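Long-range contact in Cap5O (Staphylococcus aureus, PDB 3OJO), which probably oxidises UDP-N-acetyl-mannosamine with NAD as cofactor, a step in the biosynthesis of the capsular polysaccharide: residues 42-47 / 77-82. Numbering follows the deposited sequence.
Sequences INQQTI and VSTTPE. With NAD (nicotinamide-adenine-dinucleotide), chain J.
The first turn of helix 44-51 lies beside the end of strand 75-78, with the CA atoms of I47 and V77 6.7 Å apart. No hydrogen bond joins the two segments; the contact is van der Waals packing at the protein surface. I47 and T79 carry the largest and nearly equal shares. I47 CG1 is anti to the carbonyl carbon (chi1 -61°), and CD1 reaches the CB of V77 at 4.1 Å and comes within 3.3 Å of S78 O. T79 turns its methyl to the helix: CG2 meets I47 CG1 at 3.9 Å. The amide of the solvent-exposed Q44, brought in by a bend at chi2 (78°), crosses T79 obliquely and touches the same methyl, NE2 to T79 CG2 being 3.9 Å. This is the Rossmann fold of the NAD-binding domain; strand 75-78 is an edge strand, paired in parallel with strand 36-40. The loop leading into helix 44-51 forms part of the cofactor pocket. There I42 lays CG1 against the adenine, 3.6 Å from NAD C5A. N43 is the N-cap: its OD1 accepts a weak capping hydrogen bond from Q45 N, and its N is hydrogen-bonded to OD1 of D41, an NAD-binding residue. At the strand end, S78 OG accepts from T80 N at 3.2 Å in an ST turn.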
ATOM      1  N   ILE B  42     -33.830  -3.447  18.290  1.00 36.03           N
ATOM      2  CA  ILE B  42     -34.971  -2.586  17.956  1.00 34.68           C
ATOM      3  C   ILE B  42     -35.876  -3.213  16.890  1.00 38.80           C
ATOM      4  O   ILE B  42     -37.010  -2.757  16.729  1.00 38.86           O
ATOM      5  CB  ILE B  42     -34.551  -1.124  17.614  1.00 37.98           C
ATOM      6  CG1 ILE B  42     -33.433  -1.079  16.563  1.00 38.40           C
ATOM      7  CG2 ILE B  42     -34.155  -0.362  18.881  1.00 39.91           C
ATOM      8  CD1 ILE B  42     -33.403   0.151  15.704  1.00 52.73           C
ATOM      9  N   ASN B  43     -35.386  -4.242  16.156  1.00 35.19           N
ATOM     10  CA  ASN B  43     -36.190  -4.926  15.142  1.00 35.47           C
ATOM     11  C   ASN B  43     -37.086  -5.996  15.794  1.00 42.69           C
ATOM     12  O   ASN B  43     -36.581  -7.005  16.291  1.00 44.52           O
ATOM     13  CB  ASN B  43     -35.325  -5.519  14.027  1.00 33.81           C
ATOM     14  CG  ASN B  43     -36.092  -5.924  12.778  1.00 49.08           C
ATOM     15  OD1 ASN B  43     -37.305  -6.074  12.778  1.00 43.24           O
ATOM     16  ND2 ASN B  43     -35.409  -6.108  11.669  1.00 43.11           N
ATOM     17  N   GLN B  44     -38.417  -5.762  15.798  1.00 38.33           N
ATOM     18  CA  GLN B  44     -39.400  -6.664  16.385  1.00 37.51           C
ATOM     19  C   GLN B  44     -39.432  -8.004  15.641  1.00 44.21           C
ATOM     20  O   GLN B  44     -39.601  -9.042  16.275  1.00 45.32           O
ATOM     21  CB  GLN B  44     -40.792  -6.016  16.402  1.00 38.10           C
ATOM     22  CG  GLN B  44     -41.815  -6.700  17.330  1.00 37.76           C
ATOM     23  CD  GLN B  44     -41.605  -6.334  18.781  1.00 58.10           C
ATOM     24  OE1 GLN B  44     -41.265  -7.185  19.601  1.00 52.89           O
ATOM     25  NE2 GLN B  44     -41.731  -5.059  19.126  1.00 54.83           N
ATOM     26  N   GLN B  45     -39.257  -7.982  14.314  1.00 42.00           N
ATOM     27  CA  GLN B  45     -39.211  -9.178  13.471  1.00 42.98           C
ATOM     28  C   GLN B  45     -38.101 -10.116  13.960  1.00 48.78           C
ATOM     29  O   GLN B  45     -38.342 -11.311  14.109  1.00 50.35           O
ATOM     30  CB  GLN B  45     -39.010  -8.781  11.999  1.00 44.72           C
ATOM     31  CG  GLN B  45     -38.838  -9.937  10.997  1.00 61.86           C
ATOM     32  CD  GLN B  45     -39.082  -9.480   9.571  1.00 81.47           C
ATOM     33  OE1 GLN B  45     -39.907 -10.048   8.837  1.00 78.22           O
ATOM     34  NE2 GLN B  45     -38.418  -8.405   9.154  1.00 74.98           N
ATOM     35  N   THR B  46     -36.922  -9.549  14.273  1.00 44.98           N
ATOM     36  CA  THR B  46     -35.745 -10.224  14.824  1.00 44.07           C
ATOM     37  C   THR B  46     -36.087 -10.843  16.192  1.00 46.43           C
ATOM     38  O   THR B  46     -35.818 -12.029  16.402  1.00 45.43           O
ATOM     39  CB  THR B  46     -34.538  -9.233  14.848  1.00 45.31           C
ATOM     40  OG1 THR B  46     -34.107  -9.023  13.508  1.00 43.63           O
ATOM     41  CG2 THR B  46     -33.357  -9.724  15.700  1.00 36.90           C
ATOM     42  N   ILE B  47     -36.675 -10.030  17.104  1.00 42.76           N
ATOM     43  CA  ILE B  47     -37.090 -10.420  18.456  1.00 42.46           C
ATOM     44  C   ILE B  47     -38.156 -11.546  18.432  1.00 50.02           C
ATOM     45  O   ILE B  47     -38.048 -12.505  19.205  1.00 49.96           O
ATOM     46  CB  ILE B  47     -37.522  -9.183  19.285  1.00 44.55           C
ATOM     47  CG1 ILE B  47     -36.367  -8.152  19.456  1.00 43.75           C
ATOM     48  CG2 ILE B  47     -38.174  -9.576  20.643  1.00 44.23           C
ATOM     49  CD1 ILE B  47     -35.075  -8.615  20.311  1.00 37.65           C
ATOM     50  N   VAL B  77     -34.216 -12.230  25.433  1.00 38.46           N
ATOM     51  CA  VAL B  77     -34.187 -11.165  24.439  1.00 38.71           C
ATOM     52  C   VAL B  77     -35.235 -10.106  24.776  1.00 47.45           C
ATOM     53  O   VAL B  77     -36.184 -10.406  25.503  1.00 49.54           O
ATOM     54  CB  VAL B  77     -34.285 -11.692  22.966  1.00 41.20           C
ATOM     55  CG1 VAL B  77     -33.103 -12.582  22.571  1.00 40.55           C
ATOM     56  CG2 VAL B  77     -35.621 -12.345  22.647  1.00 40.50           C
ATOM     57  N   SER B  78     -35.059  -8.872  24.258  1.00 45.21           N
ATOM     58  CA  SER B  78     -35.940  -7.708  24.487  1.00 44.63           C
ATOM     59  C   SER B  78     -35.620  -6.572  23.471  1.00 47.32           C
ATOM     60  O   SER B  78     -34.564  -6.586  22.832  1.00 44.54           O
ATOM     61  CB  SER B  78     -35.768  -7.194  25.919  1.00 47.07           C
ATOM     62  OG  SER B  78     -36.717  -6.199  26.262  1.00 55.05           O
ATOM     63  N   THR B  79     -36.540  -5.594  23.341  1.00 44.04           N
ATOM     64  CA  THR B  79     -36.375  -4.394  22.510  1.00 43.56           C
ATOM     65  C   THR B  79     -35.856  -3.248  23.396  1.00 48.74           C
ATOM     66  O   THR B  79     -35.514  -2.170  22.901  1.00 47.49           O
ATOM     67  CB  THR B  79     -37.711  -3.981  21.875  1.00 44.43           C
ATOM     68  OG1 THR B  79     -38.689  -3.792  22.905  1.00 40.61           O
ATOM     69  CG2 THR B  79     -38.194  -4.964  20.803  1.00 39.00           C
ATOM     70  N   THR B  80     -35.783  -3.514  24.712  1.00 47.46           N
ATOM     71  CA  THR B  80     -35.410  -2.569  25.752  1.00 48.36           C
ATOM     72  C   THR B  80     -34.201  -3.069  26.566  1.00 53.89           C
ATOM     73  O   THR B  80     -34.191  -4.228  26.986  1.00 55.10           O
ATOM     74  CB  THR B  80     -36.653  -2.349  26.667  1.00 59.21           C
ATOM     75  OG1 THR B  80     -37.790  -2.018  25.863  1.00 59.41           O
ATOM     76  CG2 THR B  80     -36.447  -1.282  27.725  1.00 60.14           C
ATOM     77  N   PRO B  81     -33.211  -2.205  26.883  1.00 50.42           N
ATOM     78  CA  PRO B  81     -32.133  -2.641  27.772  1.00 50.51           C
ATOM     79  C   PRO B  81     -32.638  -2.654  29.218  1.00 55.85           C
ATOM     80  O   PRO B  81     -33.708  -2.127  29.514  1.00 54.48           O
ATOM     81  CB  PRO B  81     -31.049  -1.560  27.584  1.00 51.61           C
ATOM     82  CG  PRO B  81     -31.557  -0.639  26.541  1.00 56.15           C
ATOM     83  CD  PRO B  81     -33.033  -0.789  26.514  1.00 52.11           C
ATOM     84  N   GLU B  82     -31.877  -3.270  30.107  1.00 55.00           N
ATOM     85  CA  GLU B  82     -32.212  -3.314  31.529  1.00 56.36           C
ATOM     86  C   GLU B  82     -30.879  -3.216  32.291  1.00 62.81           C
ATOM     87  O   GLU B  82     -29.817  -3.379  31.681  1.00 62.83           O
ATOM     88  CB  GLU B  82     -32.978  -4.603  31.901  1.00 57.87           C
ATOM     89  CG  GLU B  82     -34.309  -4.869  31.203  1.00 69.33           C
ATOM     90  CD  GLU B  82     -34.864  -6.277  31.314  1.00 88.66           C
ATOM     91  OE1 GLU B  82     -34.083  -7.200  31.630  1.00 72.47           O
ATOM     92  OE2 GLU B  82     -36.057  -6.471  30.995  1.00 93.44           O
TER
HETATM   93  PA  NAD J 500     -26.171  -6.318  11.497  1.00 39.00           P
HETATM   94  O1A NAD J 500     -26.932  -5.398  10.628  1.00 39.55           O
HETATM   95  O2A NAD J 500     -26.225  -7.710  11.004  1.00 40.31           O
HETATM   96  O5B NAD J 500     -26.780  -6.241  12.983  1.00 39.42           O
HETATM   97  C5B NAD J 500     -27.113  -5.019  13.587  1.00 35.96           C
HETATM   98  C4B NAD J 500     -28.326  -5.260  14.455  1.00 34.92           C
HETATM   99  O4B NAD J 500     -28.417  -4.235  15.422  1.00 33.45           O
HETATM  100  C3B NAD J 500     -29.639  -5.283  13.662  1.00 38.63           C
HETATM  101  O3B NAD J 500     -30.417  -6.401  14.076  1.00 37.86           O
HETATM  102  C2B NAD J 500     -30.335  -4.012  14.133  1.00 38.32           C
HETATM  103  O2B NAD J 500     -31.745  -4.101  14.123  1.00 37.14           O
HETATM  104  C1B NAD J 500     -29.776  -3.833  15.533  1.00 36.66           C
HETATM  105  N9A NAD J 500     -29.861  -2.430  15.964  1.00 38.19           N
HETATM  106  C8A NAD J 500     -29.631  -1.321  15.178  1.00 40.20           C
HETATM  107  N7A NAD J 500     -29.693  -0.217  15.956  1.00 38.90           N
HETATM  108  C5A NAD J 500     -29.968  -0.615  17.222  1.00 39.76           C
HETATM  109  C6A NAD J 500     -30.159   0.106  18.403  1.00 41.52           C
HETATM  110  N6A NAD J 500     -30.061   1.439  18.362  1.00 42.49           N
HETATM  111  N1A NAD J 500     -30.433  -0.580  19.583  1.00 37.22           N
HETATM  112  C2A NAD J 500     -30.503  -1.964  19.593  1.00 33.76           C
HETATM  113  N3A NAD J 500     -30.318  -2.670  18.421  1.00 35.75           N
HETATM  114  C4A NAD J 500     -30.054  -2.007  17.255  1.00 37.47           C
HETATM  115  O3  NAD J 500     -24.655  -5.762  11.632  1.00 45.53           O
HETATM  116  PN  NAD J 500     -23.405  -6.674  12.057  1.00 46.36           P
HETATM  117  O1N NAD J 500     -22.927  -7.376  10.838  1.00 51.18           O
HETATM  118  O2N NAD J 500     -23.740  -7.442  13.282  1.00 45.63           O
HETATM  119  O5D NAD J 500     -22.293  -5.597  12.402  1.00 51.08           O
HETATM  120  C5D NAD J 500     -22.581  -4.461  13.174  1.00 58.41           C
HETATM  121  C4D NAD J 500     -21.372  -3.533  13.101  1.00 65.77           C
HETATM  122  O4D NAD J 500     -20.222  -4.184  13.618  1.00 69.99           O
HETATM  123  C3D NAD J 500     -20.949  -3.171  11.677  1.00 66.66           C
HETATM  124  O3D NAD J 500     -21.754  -2.221  11.003  1.00 69.41           O
HETATM  125  C2D NAD J 500     -19.553  -2.668  11.948  1.00 65.08           C
HETATM  126  O2D NAD J 500     -19.641  -1.475  12.684  1.00 61.08           O
HETATM  127  C1D NAD J 500     -19.066  -3.712  12.940  1.00 70.12           C
HETATM  128  N1N NAD J 500     -18.362  -4.757  12.163  1.00 73.05           N
HETATM  129  C2N NAD J 500     -18.989  -5.908  11.741  1.00 74.66           C
HETATM  130  C3N NAD J 500     -18.280  -6.848  10.977  1.00 78.16           C
HETATM  131  C7N NAD J 500     -18.769  -8.266  10.876  1.00 79.86           C
HETATM  132  O7N NAD J 500     -17.822  -9.302  11.055  1.00 79.40           O
HETATM  133  N7N NAD J 500     -20.056  -8.514  10.596  1.00 79.98           N
HETATM  134  C4N NAD J 500     -16.949  -6.592  10.619  1.00 78.98           C
HETATM  135  C5N NAD J 500     -16.329  -5.408  11.015  1.00 78.38           C
HETATM  136  C6N NAD J 500     -17.064  -4.495  11.776  1.00 76.03           C